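Local coordinates for N-acetylneuraminic acid outer membrane channel protein NanC (Escherichia coli, PDB 2WJR) that forms a monomeric, weakly anion-selective channel in the outer membrane that lets N-acetylneuraminic acid enter the bacterium, at residues A[2-14]-A[183-195]. The protein carries 1 engineered substitution. Sequence-based numbering, arbitrary orientation.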
loop_
_atom_site.group_PDB
_atom_site.type_symbol
_atom_site.label_atom_id
_atom_site.label_comp_id
_atom_site.label_asym_id
_atom_site.label_seq_id
_atom_site.Cartn_x
_atom_site.Cartn_y
_atom_site.Cartn_z
ATOM N N LEU A 2 -5.317 -15.495 -0.369
ATOM C CA LEU A 2 -4.085 -15.480 0.373
ATOM C C LEU A 2 -3.037 -14.975 -0.579
ATOM O O LEU A 2 -2.934 -15.462 -1.684
ATOM C CB LEU A 2 -3.737 -16.892 0.834
ATOM C CG LEU A 2 -2.366 -17.183 1.446
ATOM C CD1 LEU A 2 -2.178 -16.473 2.756
ATOM C CD2 LEU A 2 -2.213 -18.694 1.646
ATOM N N ASP A 3 -2.266 -13.986 -0.147
ATOM C CA ASP A 3 -1.206 -13.429 -0.977
ATOM C C ASP A 3 0.110 -13.569 -0.216
ATOM O O ASP A 3 0.181 -13.266 0.983
ATOM C CB ASP A 3 -1.504 -11.958 -1.282
ATOM C CG ASP A 3 -0.640 -11.394 -2.397
ATOM O OD1 ASP A 3 0.575 -11.156 -2.195
ATOM O OD2 ASP A 3 -1.194 -11.138 -3.478
ATOM N N VAL A 4 1.139 -14.024 -0.921
ATOM C CA VAL A 4 2.491 -14.180 -0.377
ATOM C C VAL A 4 3.418 -13.405 -1.306
ATOM O O VAL A 4 3.349 -13.569 -2.515
ATOM C CB VAL A 4 2.924 -15.665 -0.331
ATOM C CG1 VAL A 4 4.327 -15.787 0.246
ATOM C CG2 VAL A 4 1.935 -16.496 0.506
ATOM N N ARG A 5 4.259 -12.542 -0.759
ATOM C CA ARG A 5 5.075 -11.677 -1.601
ATOM C C ARG A 5 6.439 -11.509 -0.996
ATOM O O ARG A 5 6.561 -11.290 0.191
ATOM C CB ARG A 5 4.423 -10.293 -1.769
ATOM C CG ARG A 5 5.065 -9.431 -2.835
ATOM C CD ARG A 5 4.473 -8.031 -2.869
ATOM N NE ARG A 5 4.780 -7.309 -1.648
ATOM C CZ ARG A 5 4.222 -6.165 -1.274
ATOM N NH1 ARG A 5 3.315 -5.578 -2.028
ATOM N NH2 ARG A 5 4.582 -5.602 -0.134
ATOM N N GLY A 6 7.456 -11.613 -1.832
ATOM C CA GLY A 6 8.841 -11.336 -1.422
ATOM C C GLY A 6 9.351 -10.144 -2.202
ATOM O O GLY A 6 9.044 -10.007 -3.375
ATOM N N GLY A 7 10.145 -9.293 -1.558
ATOM C CA GLY A 7 10.649 -8.092 -2.208
ATOM C C GLY A 7 12.052 -7.712 -1.805
ATOM O O GLY A 7 12.463 -7.969 -0.679
ATOM N N TYR A 8 12.769 -7.101 -2.745
ATOM C CA TYR A 8 14.099 -6.539 -2.487
ATOM C C TYR A 8 14.087 -5.027 -2.685
ATOM O O TYR A 8 13.627 -4.539 -3.709
ATOM C CB TYR A 8 15.155 -7.169 -3.413
ATOM C CG TYR A 8 16.500 -6.478 -3.256
ATOM C CD1 TYR A 8 17.201 -6.565 -2.061
ATOM C CD2 TYR A 8 17.029 -5.695 -4.272
ATOM C CE1 TYR A 8 18.421 -5.913 -1.884
ATOM C CE2 TYR A 8 18.252 -5.036 -4.109
ATOM C CZ TYR A 8 18.936 -5.152 -2.909
ATOM O OH TYR A 8 20.132 -4.502 -2.721
ATOM N N ARG A 9 14.627 -4.299 -1.708
ATOM C CA ARG A 9 14.778 -2.864 -1.791
ATOM C C ARG A 9 16.250 -2.475 -1.956
ATOM O O ARG A 9 17.062 -2.791 -1.084
ATOM C CB ARG A 9 14.217 -2.219 -0.538
ATOM C CG ARG A 9 12.724 -2.460 -0.365
ATOM C CD ARG A 9 12.081 -1.167 -0.033
ATOM N NE ARG A 9 10.829 -1.252 0.690
ATOM C CZ ARG A 9 10.367 -0.258 1.435
ATOM N NH1 ARG A 9 11.080 0.854 1.579
ATOM N NH2 ARG A 9 9.219 -0.380 2.063
ATOM N N SER A 10 16.542 -1.751 -3.044
ATOM C CA SER A 10 17.915 -1.505 -3.542
ATOM C C SER A 10 18.679 -0.452 -2.738
ATOM O O SER A 10 19.900 -0.550 -2.580
ATOM C CB SER A 10 17.868 -1.084 -5.022
ATOM N N GLY A 11 17.973 0.561 -2.250
ATOM C CA GLY A 11 18.592 1.632 -1.467
ATOM C C GLY A 11 18.800 1.225 -0.018
ATOM O O GLY A 11 19.877 1.426 0.568
ATOM N N SER A 12 17.763 0.634 0.555
ATOM C CA SER A 12 17.831 0.097 1.909
ATOM C C SER A 12 18.627 -1.207 1.975
ATOM O O SER A 12 19.000 -1.643 3.054
ATOM C CB SER A 12 16.428 -0.107 2.464
ATOM O OG SER A 12 15.806 1.142 2.693
ATOM N N HIS A 13 18.896 -1.812 0.827
ATOM C CA HIS A 13 19.581 -3.102 0.779
ATOM C C HIS A 13 18.901 -4.063 1.749
ATOM O O HIS A 13 19.515 -4.588 2.681
ATOM C CB HIS A 13 21.074 -2.919 1.098
ATOM C CG HIS A 13 21.917 -4.107 0.759
ATOM N ND1 HIS A 13 21.923 -4.686 -0.491
ATOM C CD2 HIS A 13 22.813 -4.805 1.502
ATOM C CE1 HIS A 13 22.771 -5.702 -0.497
ATOM N NE2 HIS A 13 23.327 -5.790 0.697
ATOM N N ALA A 14 17.600 -4.267 1.537
ATOM C CA ALA A 14 16.779 -5.024 2.482
ATOM C C ALA A 14 15.756 -5.892 1.761
ATOM O O ALA A 14 15.315 -5.555 0.658
ATOM C CB ALA A 14 16.074 -4.078 3.429
ATOM N N TYR A 183 2.593 -13.082 -9.741
ATOM C CA TYR A 183 2.843 -11.735 -10.249
ATOM C C TYR A 183 4.258 -11.263 -10.000
ATOM O O TYR A 183 4.956 -11.758 -9.114
ATOM C CB TYR A 183 1.858 -10.727 -9.645
ATOM C CG TYR A 183 1.934 -10.549 -8.155
ATOM C CD1 TYR A 183 1.167 -11.338 -7.299
ATOM C CD2 TYR A 183 2.740 -9.563 -7.588
ATOM C CE1 TYR A 183 1.220 -11.159 -5.915
ATOM C CE2 TYR A 183 2.792 -9.373 -6.216
ATOM C CZ TYR A 183 2.031 -10.164 -5.382
ATOM O OH TYR A 183 2.072 -9.988 -4.020
ATOM N N ILE A 184 4.674 -10.312 -10.812
ATOM C CA ILE A 184 5.923 -9.599 -10.578
ATOM C C ILE A 184 5.596 -8.123 -10.447
ATOM O O ILE A 184 4.573 -7.666 -10.943
ATOM C CB ILE A 184 6.944 -9.845 -11.703
ATOM C CG1 ILE A 184 6.414 -9.372 -13.045
ATOM C CG2 ILE A 184 7.290 -11.315 -11.735
ATOM C CD1 ILE A 184 7.457 -9.412 -14.147
ATOM N N GLU A 185 6.471 -7.394 -9.779
ATOM C CA GLU A 185 6.185 -6.023 -9.414
ATOM C C GLU A 185 7.465 -5.222 -9.341
ATOM O O GLU A 185 8.474 -5.697 -8.835
ATOM C CB GLU A 185 5.443 -5.996 -8.066
ATOM C CG GLU A 185 5.240 -4.621 -7.453
ATOM C CD GLU A 185 4.461 -4.657 -6.149
ATOM O OE1 GLU A 185 4.334 -3.593 -5.490
ATOM O OE2 GLU A 185 3.969 -5.736 -5.791
ATOM N N TYR A 186 7.414 -4.012 -9.876
ATOM C CA TYR A 186 8.474 -3.044 -9.681
ATOM C C TYR A 186 7.874 -1.806 -9.009
ATOM O O TYR A 186 6.837 -1.293 -9.444
ATOM C CB TYR A 186 9.159 -2.671 -11.010
ATOM C CG TYR A 186 9.993 -1.413 -10.851
ATOM C CD1 TYR A 186 11.264 -1.468 -10.283
ATOM C CD2 TYR A 186 9.490 -0.166 -11.215
ATOM C CE1 TYR A 186 12.015 -0.316 -10.087
ATOM C CE2 TYR A 186 10.232 0.988 -11.023
ATOM C CZ TYR A 186 11.495 0.904 -10.461
ATOM O OH TYR A 186 12.225 2.057 -10.269
ATOM N N ASP A 187 8.515 -1.340 -7.940
ATOM C CA ASP A 187 8.126 -0.082 -7.318
ATOM C C ASP A 187 9.315 0.861 -7.289
ATOM O O ASP A 187 10.469 0.427 -7.152
ATOM C CB ASP A 187 7.632 -0.280 -5.883
ATOM C CG ASP A 187 6.889 -1.555 -5.706
ATOM O OD1 ASP A 187 5.762 -1.655 -6.226
ATOM O OD2 ASP A 187 7.438 -2.472 -5.061
ATOM N N TYR A 188 9.014 2.139 -7.457
ATOM C CA TYR A 188 9.957 3.191 -7.141
ATOM C C TYR A 188 9.402 3.960 -5.945
ATOM O O TYR A 188 8.307 4.572 -6.008
ATOM C CB TYR A 188 10.204 4.107 -8.331
ATOM C CG TYR A 188 11.235 5.155 -7.963
ATOM C CD1 TYR A 188 10.899 6.502 -7.916
ATOM C CD2 TYR A 188 12.523 4.775 -7.586
ATOM C CE1 TYR A 188 11.836 7.464 -7.553
ATOM C CE2 TYR A 188 13.467 5.723 -7.213
ATOM C CZ TYR A 188 13.110 7.064 -7.191
ATOM O OH TYR A 188 14.036 8.001 -6.808
ATOM N N LEU A 189 10.136 3.907 -4.834
ATOM C CA LEU A 189 9.653 4.474 -3.584
ATOM C C LEU A 189 10.332 5.813 -3.222
ATOM O O LEU A 189 10.477 6.153 -2.047
ATOM C CB LEU A 189 9.822 3.441 -2.485
ATOM C CG LEU A 189 9.156 2.097 -2.796
ATOM C CD1 LEU A 189 9.400 1.141 -1.636
ATOM C CD2 LEU A 189 7.638 2.251 -3.063
ATOM N N ASP A 190 10.695 6.576 -4.251
ATOM C CA ASP A 190 11.299 7.901 -4.091
ATOM C C ASP A 190 12.697 7.689 -3.458
ATOM O O ASP A 190 13.174 6.567 -3.356
ATOM C CB ASP A 190 10.375 8.771 -3.212
ATOM C CG ASP A 190 10.530 10.265 -3.463
ATOM O OD1 ASP A 190 11.681 10.788 -3.388
ATOM O OD2 ASP A 190 9.488 10.929 -3.668
ATOM N N ARG A 191 13.352 8.757 -3.042
ATOM C CA ARG A 191 14.659 8.607 -2.394
ATOM C C ARG A 191 14.478 8.354 -0.899
ATOM O O ARG A 191 14.877 9.166 -0.079
ATOM C CB ARG A 191 15.495 9.854 -2.643
ATOM C CG ARG A 191 15.795 10.088 -4.121
ATOM C CD ARG A 191 16.893 11.168 -4.269
ATOM N NE ARG A 191 18.143 10.664 -3.697
ATOM C CZ ARG A 191 18.959 9.794 -4.307
ATOM N NH1 ARG A 191 20.076 9.375 -3.703
ATOM N NH2 ARG A 191 18.695 9.360 -5.533
ATOM N N GLN A 192 13.884 7.211 -0.558
ATOM C CA GLN A 192 13.505 6.911 0.819
ATOM C C GLN A 192 14.276 5.721 1.384
ATOM O O GLN A 192 13.952 5.221 2.474
ATOM C CB GLN A 192 11.994 6.647 0.911
ATOM C CG GLN A 192 11.166 7.908 0.823
ATOM C CD GLN A 192 9.697 7.692 1.155
ATOM O OE1 GLN A 192 9.240 8.060 2.232
ATOM N NE2 GLN A 192 8.951 7.090 0.223
ATOM N N GLY A 193 15.296 5.282 0.654
ATOM C CA GLY A 193 16.144 4.203 1.131
ATOM C C GLY A 193 16.988 4.733 2.285
ATOM O O GLY A 193 17.381 5.917 2.297
ATOM N N VAL A 194 17.205 3.868 3.270
ATOM C CA VAL A 194 18.046 4.163 4.425
ATOM C C VAL A 194 18.953 2.956 4.615
ATOM O O VAL A 194 18.476 1.825 4.732
ATOM C CB VAL A 194 17.226 4.397 5.718
ATOM C CG1 VAL A 194 18.151 4.747 6.890
ATOM C CG2 VAL A 194 16.198 5.509 5.507
ATOM N N TYR A 195 20.259 3.207 4.609
ATOM C CA TYR A 195 21.264 2.167 4.779
ATOM C C TYR A 195 22.274 2.660 5.810
ATOM O O TYR A 195 22.971 3.640 5.565
ATOM C CB TYR A 195 21.941 1.888 3.441
ATOM C CG TYR A 195 22.915 0.730 3.440
ATOM C CD1 TYR A 195 22.504 -0.561 3.779
ATOM C CD2 TYR A 195 24.250 0.918 3.073
ATOM C CE1 TYR A 195 23.404 -1.626 3.770
ATOM C CE2 TYR A 195 25.150 -0.140 3.060
ATOM C CZ TYR A 195 24.722 -1.404 3.410
ATOM O OH TYR A 195 25.613 -2.452 3.389
HETATM O O HOH W 1 1.717 -6.364 -4.615
#
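Strands 2-9 and 183-188 run in the same general sense at 37°, their axes 9.1 Å apart, because in the antiparallel barrel of this KdgM-family porin both pair with strand 198-212, which lies between them. Within the transmembrane part, therefore, only side chains span the gap. With CG between the backbone N and the carbonyl carbon (chi1 63°), the Tyr183 ring is swung towards strand 2-9, and its OH donates to the syn lone pair of Asp3 OD1 at 2.6 Å. The methylene CD of Arg5 reaches the edge of the same ring, 4.0 Å from Tyr183 CE2. The salt bridge from Arg5 NH1 to Glu185 OE2 is long (3.8 Å), and a water bridges the pair, accepting from NH1 and donating to OE2; Glu185 OE1 is paired with Arg207. At the extracellular ends of the strands, Leu189 CD1 sits over the centre of one face of the Arg9 guanidinium, whose charge is met by Glu16 and Glu203. Further out, the turn after strand 2-9 meets the start of the short strand 193-195, and the CA atoms of Gly11 and Gly193 lie 4.4 Å apart. Beside them, Ser12 OG, also bonded to Glu203, accepts a nearly straight hydrogen bond from Val194 N at 3.1 Å (169°).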